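Local coordinates for protein deacetylase EF_0837 (Enterococcus faecalis, PDB 2ICS) that binds two zinc ions per subunit and deacetylates acetyl-(R)-mandelate in vitro, though with very low efficiency, at residues Y73-G78 against Q106-V111; F251-A256 against L349-K354; H195-L200 against K229-Q234; P19-I24 against A34-S39. One frame throughout, in Å; residues are numbered along the deposited sequence.

Contact 1: Y73-G78 against Q106-V111; sequences YPDEIG and QAKTNV
Pro-74 opens the meeting with an apolar touch: its CB lies 3.7 Å from Ala-107 CB and, a little farther off, 4.1 Å from Val-111 CG2, a buried valine that also packs on helix 97-105. Next comes Asp-75, whose side chain reaches across the gap while its CA stays farther back. Its chi1 of -62° sets CG beside the backbone N, and from there the carboxylate meets the backbone of Lys-108 and Thr-109. OD1 does most of the work. Thr-109 N meets it nearly along the C-O axis at 3.0 Å, in an almost straight bond, and Thr-109 OG1 donates to the anti lone pair of the same OD1 at 2.9 Å. Lys-108 N adds only weak bonds to OD1 and OD2. In the TIM barrel, this ties the weakly bonded helical turn around 74-77, which precedes strand 83-89, to the turn leading from helix 97-105 into the neighbouring parallel strand 110-114. Farther along, Gly-78 brings its CA to 3.5 Å from Thr-109 OG1, a close approach at a position with no side chain, and that same hydroxyl oxygen also has a hydrogen bond with Val-79 N.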
loop_
_atom_site.group_PDB
_atom_site.type_symbol
_atom_site.label_atom_id
_atom_site.label_comp_id
_atom_site.label_asym_id
_atom_site.label_seq_id
_atom_site.Cartn_x
_atom_site.Cartn_y
_atom_site.Cartn_z
ATOM N N TYR A 73 -3.579 14.929 -2.249
ATOM C CA TYR A 73 -5.023 14.941 -2.072
ATOM C C TYR A 73 -5.566 13.541 -2.300
ATOM O O TYR A 73 -5.436 12.982 -3.388
ATOM C CB TYR A 73 -5.668 15.938 -3.033
ATOM C CG TYR A 73 -5.071 17.321 -2.916
ATOM C CD1 TYR A 73 -3.928 17.666 -3.633
ATOM C CD2 TYR A 73 -5.610 18.268 -2.038
ATOM C CE1 TYR A 73 -3.329 18.915 -3.481
ATOM C CE2 TYR A 73 -5.016 19.525 -1.873
ATOM C CZ TYR A 73 -3.876 19.835 -2.598
ATOM O OH TYR A 73 -3.265 21.050 -2.433
ATOM N N PRO A 74 -6.183 12.958 -1.260
ATOM C CA PRO A 74 -6.768 11.617 -1.257
ATOM C C PRO A 74 -7.375 11.125 -2.569
ATOM O O PRO A 74 -7.004 10.063 -3.073
ATOM C CB PRO A 74 -7.797 11.705 -0.139
ATOM C CG PRO A 74 -7.088 12.560 0.851
ATOM C CD PRO A 74 -6.523 13.673 -0.015
ATOM N N ASP A 75 -8.300 11.883 -3.136
ATOM C CA ASP A 75 -8.925 11.423 -4.360
ATOM C C ASP A 75 -8.056 11.471 -5.610
ATOM O O ASP A 75 -8.389 10.835 -6.608
ATOM C CB ASP A 75 -10.256 12.150 -4.579
ATOM C CG ASP A 75 -11.250 11.882 -3.457
ATOM O OD1 ASP A 75 -11.202 10.784 -2.853
ATOM O OD2 ASP A 75 -12.086 12.764 -3.182
ATOM N N GLU A 76 -6.941 12.199 -5.567
ATOM C CA GLU A 76 -6.046 12.251 -6.726
ATOM C C GLU A 76 -5.177 10.996 -6.785
ATOM O O GLU A 76 -4.688 10.630 -7.849
ATOM C CB GLU A 76 -5.126 13.481 -6.679
ATOM C CG GLU A 76 -5.831 14.814 -6.858
ATOM C CD GLU A 76 -6.677 14.861 -8.116
ATOM O OE1 GLU A 76 -6.150 14.571 -9.210
ATOM O OE2 GLU A 76 -7.871 15.192 -8.007
ATOM N N ILE A 77 -4.979 10.346 -5.644
ATOM C CA ILE A 77 -4.168 9.126 -5.588
ATOM C C ILE A 77 -5.066 7.924 -5.348
ATOM O O ILE A 77 -4.611 6.779 -5.378
ATOM C CB ILE A 77 -3.153 9.160 -4.425
ATOM C CG1 ILE A 77 -3.911 9.273 -3.101
ATOM C CG2 ILE A 77 -2.183 10.316 -4.603
ATOM C CD1 ILE A 77 -3.051 9.107 -1.877
ATOM N N GLY A 78 -6.340 8.194 -5.089
ATOM C CA GLY A 78 -7.276 7.123 -4.818
ATOM C C GLY A 78 -8.256 6.842 -5.934
ATOM O O GLY A 78 -7.878 6.365 -7.002
ATOM N N GLN A 106 -14.226 13.472 4.111
ATOM C CA GLN A 106 -14.874 14.077 2.951
ATOM C C GLN A 106 -14.393 13.511 1.614
ATOM O O GLN A 106 -14.911 13.876 0.557
ATOM C CB GLN A 106 -14.668 15.598 2.974
ATOM C CG GLN A 106 -13.211 16.028 2.927
ATOM C CD GLN A 106 -13.030 17.542 2.882
ATOM O OE1 GLN A 106 -13.480 18.265 3.779
ATOM N NE2 GLN A 106 -12.363 18.026 1.836
ATOM N N ALA A 107 -13.407 12.619 1.659
ATOM C CA ALA A 107 -12.865 12.021 0.441
ATOM C C ALA A 107 -13.750 10.880 -0.048
ATOM O O ALA A 107 -14.365 10.181 0.746
ATOM C CB ALA A 107 -11.446 11.509 0.691
ATOM N N LYS A 108 -13.818 10.703 -1.361
ATOM C CA LYS A 108 -14.625 9.630 -1.930
ATOM C C LYS A 108 -13.909 8.323 -1.613
ATOM O O LYS A 108 -14.534 7.304 -1.306
ATOM C CB LYS A 108 -14.749 9.810 -3.446
ATOM C CG LYS A 108 -15.539 11.045 -3.882
ATOM C CD LYS A 108 -15.420 11.255 -5.393
ATOM C CE LYS A 108 -16.372 12.331 -5.916
ATOM N NZ LYS A 108 -16.139 13.671 -5.301
ATOM N N THR A 109 -12.584 8.377 -1.678
ATOM C CA THR A 109 -11.734 7.228 -1.410
ATOM C C THR A 109 -11.787 6.872 0.067
ATOM O O THR A 109 -11.937 7.754 0.907
ATOM C CB THR A 109 -10.265 7.544 -1.761
ATOM O OG1 THR A 109 -10.190 8.079 -3.090
ATOM C CG2 THR A 109 -9.416 6.290 -1.683
ATOM N N ASN A 110 -11.678 5.585 0.386
ATOM C CA ASN A 110 -11.652 5.182 1.786
ATOM C C ASN A 110 -10.231 5.491 2.229
ATOM O O ASN A 110 -9.271 5.096 1.564
ATOM C CB ASN A 110 -11.917 3.682 1.953
ATOM C CG ASN A 110 -13.288 3.275 1.468
ATOM O OD1 ASN A 110 -14.279 3.938 1.761
ATOM N ND2 ASN A 110 -13.355 2.175 0.726
ATOM N N VAL A 111 -10.093 6.204 3.338
ATOM C CA VAL A 111 -8.777 6.564 3.838
ATOM C C VAL A 111 -8.540 6.082 5.258
ATOM O O VAL A 111 -9.294 6.416 6.171
ATOM C CB VAL A 111 -8.568 8.094 3.816
ATOM C CG1 VAL A 111 -7.200 8.445 4.373
ATOM C CG2 VAL A 111 -8.715 8.620 2.391
#

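Contact 2: F251-A256 against L349-K354; sequences FNFHVA and LTRVAK
Arg-351 folds back over Phe-253 because its chain bends early: chi1 of -61° stands CG beside the backbone N and squarely over the Phe-253 ring, 3.4 Å from the ring centroid, as a CH-pi contact. The turn at chi2, -66°, then swings CD away from an extended course. The guanidinium runs back past the root of the ring, with CZ 3.8 Å from Phe-253 CB and the two planes only 19° apart. Its rotation is fixed from two sides: NH1 donates to Thr-350 O at 2.8 Å, lying above that carbonyl's plane, while NH2 makes a salt bridge to Glu-257 one turn farther along the helix. On its opposite face the ring receives Phe-251 CE2, toward the rim, and at its edge Leu-349 O lies 3.6 Å from Phe-253 CD2. Here the N-terminal end of a TIM-barrel helix, 253-261, meets the antiparallel hairpin of strands 331-344 and 350-364 at the start of its second arm; Asp-345, between those strands, accepts from both Phe-253 N and Leu-349 N. Asn-252 is the N-cap of the helix, its OD1 taking Val-255 N at 3.0 Å in the carbonyl plane, on a lone pair. Leu-349 CD2 leans against this cap, 3.7 Å from Asn-252 OD1 and 3.6 Å from His-254 N. Val-295 and Val-296 of helix 286-296 also pack on the side chain of Phe-253.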
loop_
_atom_site.group_PDB
_atom_site.type_symbol
_atom_site.label_atom_id
_atom_site.label_comp_id
_atom_site.label_asym_id
_atom_site.label_seq_id
_atom_site.Cartn_x
_atom_site.Cartn_y
_atom_site.Cartn_z
ATOM N N PHE A 251 12.744 2.247 -4.703
ATOM C CA PHE A 251 12.544 1.078 -5.560
ATOM C C PHE A 251 13.601 0.979 -6.652
ATOM O O PHE A 251 13.752 1.879 -7.472
ATOM C CB PHE A 251 11.161 1.085 -6.212
ATOM C CG PHE A 251 10.943 -0.070 -7.150
ATOM C CD1 PHE A 251 10.779 -1.360 -6.658
ATOM C CD2 PHE A 251 10.970 0.120 -8.531
ATOM C CE1 PHE A 251 10.650 -2.450 -7.523
ATOM C CE2 PHE A 251 10.843 -0.963 -9.410
ATOM C CZ PHE A 251 10.682 -2.252 -8.901
ATOM N N ASN A 252 14.307 -0.144 -6.671
ATOM C CA ASN A 252 15.371 -0.380 -7.633
ATOM C C ASN A 252 15.063 -1.644 -8.449
ATOM O O ASN A 252 14.881 -2.726 -7.885
ATOM C CB ASN A 252 16.698 -0.502 -6.863
ATOM C CG ASN A 252 17.901 -0.735 -7.767
ATOM O OD1 ASN A 252 18.084 -1.825 -8.312
ATOM N ND2 ASN A 252 18.733 0.294 -7.918
ATOM N N PHE A 253 14.974 -1.491 -9.772
ATOM C CA PHE A 253 14.684 -2.613 -10.675
ATOM C C PHE A 253 15.652 -3.777 -10.492
ATOM O O PHE A 253 15.236 -4.935 -10.395
ATOM C CB PHE A 253 14.753 -2.172 -12.144
ATOM C CG PHE A 253 13.478 -1.554 -12.673
ATOM C CD1 PHE A 253 12.297 -2.283 -12.712
ATOM C CD2 PHE A 253 13.482 -0.267 -13.193
ATOM C CE1 PHE A 253 11.141 -1.743 -13.267
ATOM C CE2 PHE A 253 12.330 0.284 -13.754
ATOM C CZ PHE A 253 11.160 -0.457 -13.791
ATOM N N HIS A 254 16.944 -3.472 -10.450
ATOM C CA HIS A 254 17.939 -4.523 -10.306
ATOM C C HIS A 254 17.703 -5.364 -9.055
ATOM O O HIS A 254 17.816 -6.592 -9.087
ATOM C CB HIS A 254 19.346 -3.932 -10.268
ATOM C CG HIS A 254 20.422 -4.969 -10.211
ATOM N ND1 HIS A 254 20.637 -5.870 -11.231
ATOM C CD2 HIS A 254 21.298 -5.294 -9.230
ATOM C CE1 HIS A 254 21.597 -6.708 -10.881
ATOM N NE2 HIS A 254 22.014 -6.380 -9.670
ATOM N N VAL A 255 17.362 -4.700 -7.956
ATOM C CA VAL A 255 17.120 -5.401 -6.705
ATOM C C VAL A 255 15.909 -6.333 -6.802
ATOM O O VAL A 255 15.966 -7.489 -6.371
ATOM C CB VAL A 255 16.920 -4.396 -5.552
ATOM C CG1 VAL A 255 16.585 -5.132 -4.264
ATOM C CG2 VAL A 255 18.192 -3.564 -5.370
ATOM N N ALA A 256 14.820 -5.822 -7.372
ATOM C CA ALA A 256 13.590 -6.597 -7.538
ATOM C C ALA A 256 13.813 -7.776 -8.475
ATOM O O ALA A 256 13.296 -8.875 -8.244
ATOM C CB ALA A 256 12.470 -5.697 -8.088
ATOM N N LEU A 349 17.136 3.729 -13.185
ATOM C CA LEU A 349 17.186 2.555 -14.052
ATOM C C LEU A 349 15.917 2.568 -14.903
ATOM O O LEU A 349 14.838 2.886 -14.404
ATOM C CB LEU A 349 17.232 1.267 -13.227
ATOM C CG LEU A 349 18.497 0.905 -12.447
ATOM C CD1 LEU A 349 18.807 1.968 -11.409
ATOM C CD2 LEU A 349 18.287 -0.441 -11.780
ATOM N N THR A 350 16.042 2.218 -16.180
ATOM C CA THR A 350 14.896 2.218 -17.082
ATOM C C THR A 350 14.574 0.834 -17.644
ATOM O O THR A 350 15.460 0.000 -17.830
ATOM C CB THR A 350 15.127 3.193 -18.259
ATOM O OG1 THR A 350 15.236 4.535 -17.757
ATOM C CG2 THR A 350 13.980 3.119 -19.255
ATOM N N ARG A 351 13.291 0.603 -17.901
ATOM C CA ARG A 351 12.815 -0.659 -18.451
ATOM C C ARG A 351 11.635 -0.345 -19.367
ATOM O O ARG A 351 10.858 0.570 -19.103
ATOM C CB ARG A 351 12.366 -1.605 -17.327
ATOM C CG ARG A 351 13.452 -1.985 -16.319
ATOM C CD ARG A 351 14.544 -2.825 -16.970
ATOM N NE ARG A 351 15.475 -3.402 -16.000
ATOM C CZ ARG A 351 16.527 -2.770 -15.491
ATOM N NH1 ARG A 351 16.801 -1.525 -15.852
ATOM N NH2 ARG A 351 17.317 -3.392 -14.623
ATOM N N VAL A 352 11.506 -1.093 -20.453
ATOM C CA VAL A 352 10.406 -0.859 -21.376
ATOM C C VAL A 352 9.304 -1.880 -21.131
ATOM O O VAL A 352 9.488 -3.070 -21.373
ATOM C CB VAL A 352 10.884 -0.945 -22.843
ATOM C CG1 VAL A 352 9.719 -0.701 -23.790
ATOM C CG2 VAL A 352 11.973 0.082 -23.085
ATOM N N ALA A 353 8.164 -1.413 -20.631
ATOM C CA ALA A 353 7.037 -2.298 -20.358
ATOM C C ALA A 353 6.296 -2.607 -21.647
ATOM O O ALA A 353 6.200 -1.759 -22.534
ATOM C CB ALA A 353 6.090 -1.652 -19.360
ATOM N N LYS A 354 5.775 -3.824 -21.746
ATOM C CA LYS A 354 5.036 -4.243 -22.927
ATOM C C LYS A 354 3.538 -4.257 -22.646
ATOM O O LYS A 354 2.730 -4.333 -23.573
ATOM C CB LYS A 354 5.469 -5.647 -23.356
ATOM C CG LYS A 354 6.941 -5.788 -23.712
ATOM C CD LYS A 354 7.276 -7.247 -24.016
ATOM C CE LYS A 354 8.718 -7.410 -24.473
ATOM N NZ LYS A 354 8.986 -6.650 -25.729
#

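Contact 3: H195-L200 against K229-Q234; sequences HLDEIL and KDFAWQ
Phe-231 and Asp-197 mark the closest backbone approach of two nearly parallel helices, 196-200 and 230-234, whose axes come within 9.7 Å at a crossing angle of 16°. Phe-231 fills the gap. Its CG occupies the crowded position between backbone N and carbonyl carbon (chi1 61°), and the ring stands against the first turn of the other helix. Asp-197 CB is centred over one face, 3.6 Å from the centroid, in a CH-pi contact, and Asp-197 N also lies close, 3.4 Å from Phe-231 CE1. Lys-229 CB, from the ring's own segment, covers the opposite face nearer the rim. Two leucines meet the edge, near the ring plane: Leu-196 comes obliquely, CG 3.7 Å from Phe-231 CE1, and Leu-200 crosses at about a right angle, CD1 only 3.4 Å from Phe-231 CD1. The same Leu-200 CD1 rests 3.7 Å from Ala-232 CA, so it is wedged between the ring and the second helix's backbone. The helices are outer elements of the TIM barrel: helix 196-202 follows strand 186-189, and helix 230-237 precedes strand 241-243. Ile-220 packs against both Leu-196 and Ala-232. Between the two segments there are van der Waals and CH-pi contacts but no hydrogen bonds, so the fit around one aromatic ring, not a directional polar bond, carries this contact.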
loop_
_atom_site.group_PDB
_atom_site.type_symbol
_atom_site.label_atom_id
_atom_site.label_comp_id
_atom_site.label_asym_id
_atom_site.label_seq_id
_atom_site.Cartn_x
_atom_site.Cartn_y
_atom_site.Cartn_z
ATOM N N HIS A 195 21.657 -0.506 10.901
ATOM C CA HIS A 195 22.005 -1.486 9.886
ATOM C C HIS A 195 20.786 -2.384 9.696
ATOM O O HIS A 195 20.079 -2.683 10.654
ATOM C CB HIS A 195 23.223 -2.291 10.338
ATOM C CG HIS A 195 24.498 -1.514 10.280
ATOM N ND1 HIS A 195 25.083 -1.137 9.090
ATOM C CD2 HIS A 195 25.273 -0.993 11.262
ATOM C CE1 HIS A 195 26.162 -0.415 9.340
ATOM N NE2 HIS A 195 26.299 -0.311 10.650
ATOM N N LEU A 196 20.541 -2.798 8.459
ATOM C CA LEU A 196 19.383 -3.626 8.146
ATOM C C LEU A 196 19.236 -4.860 9.027
ATOM O O LEU A 196 18.143 -5.148 9.514
ATOM C CB LEU A 196 19.415 -4.047 6.674
ATOM C CG LEU A 196 18.151 -4.757 6.167
ATOM C CD1 LEU A 196 16.922 -3.881 6.386
ATOM C CD2 LEU A 196 18.310 -5.083 4.692
ATOM N N ASP A 197 20.331 -5.586 9.230
ATOM C CA ASP A 197 20.296 -6.798 10.040
ATOM C C ASP A 197 19.782 -6.550 11.452
ATOM O O ASP A 197 19.086 -7.383 12.028
ATOM C CB ASP A 197 21.688 -7.439 10.084
ATOM C CG ASP A 197 22.768 -6.473 10.531
ATOM O OD1 ASP A 197 22.874 -5.376 9.943
ATOM O OD2 ASP A 197 23.524 -6.811 11.461
ATOM N N GLU A 198 20.122 -5.394 12.004
ATOM C CA GLU A 198 19.694 -5.035 13.349
ATOM C C GLU A 198 18.189 -4.761 13.341
ATOM O O GLU A 198 17.487 -5.060 14.296
ATOM C CB GLU A 198 20.467 -3.794 13.812
ATOM C CG GLU A 198 20.381 -3.499 15.298
ATOM C CD GLU A 198 21.256 -2.317 15.709
ATOM O OE1 GLU A 198 21.319 -2.024 16.922
ATOM O OE2 GLU A 198 21.872 -1.682 14.821
ATOM N N ILE A 199 17.707 -4.186 12.245
ATOM C CA ILE A 199 16.291 -3.875 12.086
ATOM C C ILE A 199 15.470 -5.143 11.878
ATOM O O ILE A 199 14.454 -5.359 12.546
ATOM C CB ILE A 199 16.067 -2.950 10.872
ATOM C CG1 ILE A 199 16.719 -1.593 11.131
ATOM C CG2 ILE A 199 14.583 -2.787 10.598
ATOM C CD1 ILE A 199 16.633 -0.640 9.958
ATOM N N LEU A 200 15.916 -5.972 10.943
ATOM C CA LEU A 200 15.228 -7.215 10.621
ATOM C C LEU A 200 15.190 -8.159 11.810
ATOM O O LEU A 200 14.230 -8.912 11.983
ATOM C CB LEU A 200 15.906 -7.897 9.428
ATOM C CG LEU A 200 15.775 -7.191 8.071
ATOM C CD1 LEU A 200 16.613 -7.908 7.031
ATOM C CD2 LEU A 200 14.325 -7.176 7.631
ATOM N N LYS A 229 21.236 -10.583 0.670
ATOM C CA LYS A 229 21.838 -10.875 1.966
ATOM C C LYS A 229 21.069 -11.990 2.673
ATOM O O LYS A 229 19.843 -12.051 2.595
ATOM C CB LYS A 229 21.867 -9.597 2.811
ATOM C CG LYS A 229 22.647 -8.462 2.149
ATOM C CD LYS A 229 22.515 -7.150 2.907
ATOM C CE LYS A 229 23.283 -6.029 2.207
ATOM N NZ LYS A 229 23.110 -4.713 2.891
ATOM N N ASP A 230 21.796 -12.874 3.351
ATOM C CA ASP A 230 21.190 -14.007 4.053
ATOM C C ASP A 230 20.177 -13.648 5.129
ATOM O O ASP A 230 19.132 -14.287 5.238
ATOM C CB ASP A 230 22.271 -14.888 4.690
ATOM C CG ASP A 230 23.214 -15.485 3.668
ATOM O OD1 ASP A 230 22.735 -15.967 2.619
ATOM O OD2 ASP A 230 24.439 -15.482 3.922
ATOM N N PHE A 231 20.491 -12.642 5.939
ATOM C CA PHE A 231 19.589 -12.246 7.006
ATOM C C PHE A 231 18.300 -11.654 6.455
ATOM O O PHE A 231 17.273 -11.655 7.134
ATOM C CB PHE A 231 20.289 -11.279 7.978
ATOM C CG PHE A 231 20.756 -9.997 7.347
ATOM C CD1 PHE A 231 19.869 -8.947 7.127
ATOM C CD2 PHE A 231 22.094 -9.825 7.005
ATOM C CE1 PHE A 231 20.305 -7.748 6.580
ATOM C CE2 PHE A 231 22.545 -8.628 6.456
ATOM C CZ PHE A 231 21.647 -7.585 6.244
ATOM N N ALA A 232 18.348 -11.158 5.221
ATOM C CA ALA A 232 17.153 -10.605 4.585
ATOM C C ALA A 232 16.250 -11.794 4.239
ATOM O O ALA A 232 15.036 -11.739 4.412
ATOM C CB ALA A 232 17.529 -9.832 3.324
ATOM N N TRP A 233 16.856 -12.873 3.753
ATOM C CA TRP A 233 16.106 -14.080 3.424
ATOM C C TRP A 233 15.509 -14.656 4.703
ATOM O O TRP A 233 14.383 -15.153 4.713
ATOM C CB TRP A 233 17.018 -15.125 2.781
ATOM C CG TRP A 233 16.886 -15.191 1.298
ATOM C CD1 TRP A 233 17.777 -14.736 0.371
ATOM C CD2 TRP A 233 15.770 -15.709 0.569
ATOM N NE1 TRP A 233 17.282 -14.938 -0.899
ATOM C CE2 TRP A 233 16.050 -15.533 -0.804
ATOM C CE3 TRP A 233 14.557 -16.304 0.943
ATOM C CZ2 TRP A 233 15.157 -15.930 -1.809
ATOM C CZ3 TRP A 233 13.667 -16.699 -0.060
ATOM C CH2 TRP A 233 13.974 -16.509 -1.417
ATOM N N GLN A 234 16.274 -14.584 5.785
ATOM C CA GLN A 234 15.819 -15.097 7.066
ATOM C C GLN A 234 14.563 -14.373 7.531
ATOM O O GLN A 234 13.584 -15.006 7.915
ATOM C CB GLN A 234 16.934 -14.956 8.105
ATOM C CG GLN A 234 18.065 -15.954 7.907
ATOM C CD GLN A 234 19.316 -15.591 8.686
ATOM O OE1 GLN A 234 19.239 -15.127 9.823
ATOM N NE2 GLN A 234 20.477 -15.816 8.080
#

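Contact 4: P19-I24 against A34-S39; sequences PVEIAI and ATISGS
The carboxylate of Glu-21 is the flat group that meets the backbone of residues 34-36. Ile-36 N approaches OE1 on the anti side, 32° out of the carboxylate plane, and Thr-35 CA lies beside the same oxygen at 3.3 Å. The N-H points almost straight at OE1; the modelled 2.5 Å between Ile-36 N and Glu-21 OE1 is very short, and that exact length is doubtful. Glu-21 CG, placed beside its backbone N by chi1 of -53°, passes close to Ala-34 O on the way. Ile-36 turns its own side chain back to the strand, its CD1 4.0 Å from Ala-23 CB. At the other end Pro-19 O receives a CA-H...O contact from Ala-34 CA at 3.4 Å, and the CB atoms of Pro-19 and Ala-34 touch loosely. The loop thus folds back over strand 19-25 after strand 28-33, the edge strand of the four-stranded sheet, before the chain enters strand 42-45. Lys-10 of strand 5-13 bonds both to Glu-21 OE1, as a salt bridge, and to Ile-36 O. Both backbone polar atoms of the buried Ile-36 therefore have partners, N in Glu-21 and O in Lys-10, and the lysine charge probably helps keep Glu-21 ionised.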
loop_
_atom_site.group_PDB
_atom_site.type_symbol
_atom_site.label_atom_id
_atom_site.label_comp_id
_atom_site.label_asym_id
_atom_site.label_seq_id
_atom_site.Cartn_x
_atom_site.Cartn_y
_atom_site.Cartn_z
ATOM N N PRO A 19 -15.236 -15.680 -15.806
ATOM C CA PRO A 19 -16.390 -14.808 -16.039
ATOM C C PRO A 19 -16.956 -14.425 -14.682
ATOM O O PRO A 19 -17.088 -15.282 -13.805
ATOM C CB PRO A 19 -17.358 -15.703 -16.818
ATOM C CG PRO A 19 -16.471 -16.750 -17.435
ATOM C CD PRO A 19 -15.487 -17.030 -16.338
ATOM N N VAL A 20 -17.293 -13.154 -14.493
ATOM C CA VAL A 20 -17.832 -12.743 -13.206
ATOM C C VAL A 20 -18.864 -11.623 -13.289
ATOM O O VAL A 20 -18.793 -10.753 -14.156
ATOM C CB VAL A 20 -16.690 -12.307 -12.252
ATOM C CG1 VAL A 20 -16.104 -10.984 -12.705
ATOM C CG2 VAL A 20 -17.202 -12.206 -10.840
ATOM N N GLU A 21 -19.836 -11.677 -12.382
ATOM C CA GLU A 21 -20.885 -10.672 -12.280
ATOM C C GLU A 21 -21.035 -10.441 -10.784
ATOM O O GLU A 21 -21.002 -11.390 -10.004
ATOM C CB GLU A 21 -22.206 -11.179 -12.874
ATOM C CG GLU A 21 -22.082 -11.714 -14.298
ATOM C CD GLU A 21 -23.392 -11.657 -15.076
ATOM O OE1 GLU A 21 -24.465 -11.881 -14.469
ATOM O OE2 GLU A 21 -23.343 -11.400 -16.300
ATOM N N ILE A 22 -21.185 -9.184 -10.383
ATOM C CA ILE A 22 -21.310 -8.859 -8.968
ATOM C C ILE A 22 -22.615 -8.133 -8.654
ATOM O O ILE A 22 -23.009 -7.209 -9.359
ATOM C CB ILE A 22 -20.116 -7.979 -8.486
ATOM C CG1 ILE A 22 -18.790 -8.715 -8.697
ATOM C CG2 ILE A 22 -20.269 -7.643 -7.014
ATOM C CD1 ILE A 22 -18.299 -8.728 -10.124
ATOM N N ALA A 23 -23.278 -8.562 -7.584
ATOM C CA ALA A 23 -24.532 -7.956 -7.149
ATOM C C ALA A 23 -24.260 -7.182 -5.866
ATOM O O ALA A 23 -23.681 -7.717 -4.926
ATOM C CB ALA A 23 -25.580 -9.040 -6.907
ATOM N N ILE A 24 -24.687 -5.924 -5.827
ATOM C CA ILE A 24 -24.452 -5.072 -4.667
ATOM C C ILE A 24 -25.719 -4.491 -4.037
ATOM O O ILE A 24 -26.642 -4.070 -4.738
ATOM C CB ILE A 24 -23.532 -3.891 -5.053
ATOM C CG1 ILE A 24 -22.171 -4.425 -5.507
ATOM C CG2 ILE A 24 -23.390 -2.927 -3.887
ATOM C CD1 ILE A 24 -21.269 -3.369 -6.123
ATOM N N ALA A 34 -20.642 -16.309 -12.129
ATOM C CA ALA A 34 -20.352 -16.124 -13.545
ATOM C C ALA A 34 -21.545 -15.424 -14.196
ATOM O O ALA A 34 -21.392 -14.648 -15.143
ATOM C CB ALA A 34 -20.096 -17.469 -14.210
ATOM N N THR A 35 -22.734 -15.702 -13.675
ATOM C CA THR A 35 -23.953 -15.089 -14.184
ATOM C C THR A 35 -24.940 -14.855 -13.047
ATOM O O THR A 35 -25.214 -15.753 -12.250
ATOM C CB THR A 35 -24.621 -15.969 -15.265
ATOM O OG1 THR A 35 -23.788 -16.005 -16.431
ATOM C CG2 THR A 35 -25.986 -15.409 -15.650
ATOM N N ILE A 36 -25.459 -13.634 -12.971
ATOM C CA ILE A 36 -26.426 -13.278 -11.942
ATOM C C ILE A 36 -27.679 -12.703 -12.585
ATOM O O ILE A 36 -27.654 -11.612 -13.156
ATOM C CB ILE A 36 -25.867 -12.224 -10.965
ATOM C CG1 ILE A 36 -24.614 -12.764 -10.269
ATOM C CG2 ILE A 36 -26.936 -11.853 -9.939
ATOM C CD1 ILE A 36 -23.996 -11.802 -9.285
ATOM N N SER A 37 -28.776 -13.444 -12.498
ATOM C CA SER A 37 -30.032 -12.985 -13.065
ATOM C C SER A 37 -30.878 -12.403 -11.943
ATOM O O SER A 37 -31.434 -13.138 -11.123
ATOM C CB SER A 37 -30.771 -14.143 -13.732
ATOM O OG SER A 37 -31.958 -13.687 -14.351
ATOM N N GLY A 38 -30.957 -11.079 -11.901
ATOM C CA GLY A 38 -31.736 -10.427 -10.868
ATOM C C GLY A 38 -32.040 -8.983 -11.202
ATOM O O GLY A 38 -31.525 -8.433 -12.178
ATOM N N SER A 39 -32.885 -8.369 -10.382
ATOM C CA SER A 39 -33.274 -6.979 -10.573
ATOM C C SER A 39 -32.415 -6.046 -9.720
ATOM O O SER A 39 -31.968 -6.416 -8.635
ATOM C CB SER A 39 -34.753 -6.806 -10.216
ATOM O OG SER A 39 -35.059 -7.437 -8.981
#

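Contacts 1 and 3 lie within the catalytic barrel, and contact 2 joins a barrel helix to the hairpin 331-344/350-364. Contact 4 lies in the small sheet beside the barrel, away from the metal site; its centre is about 47 Å from that of contact 3, on the opposite side of the chain's centre. Contacts 1 and 2 reach the same seven-stranded sheet, though their nearest atoms are about 16 Å apart. In contact 3 the Leu-196 side chain is about 12 Å from a zinc ion and about 9 Å from the side chain of His-211, a zinc ligand. The side chain of Val-111 in contact 1 is about 14 Å from a zinc ion, and that of Asn-252 in contact 2 about 14 Å from the adenine.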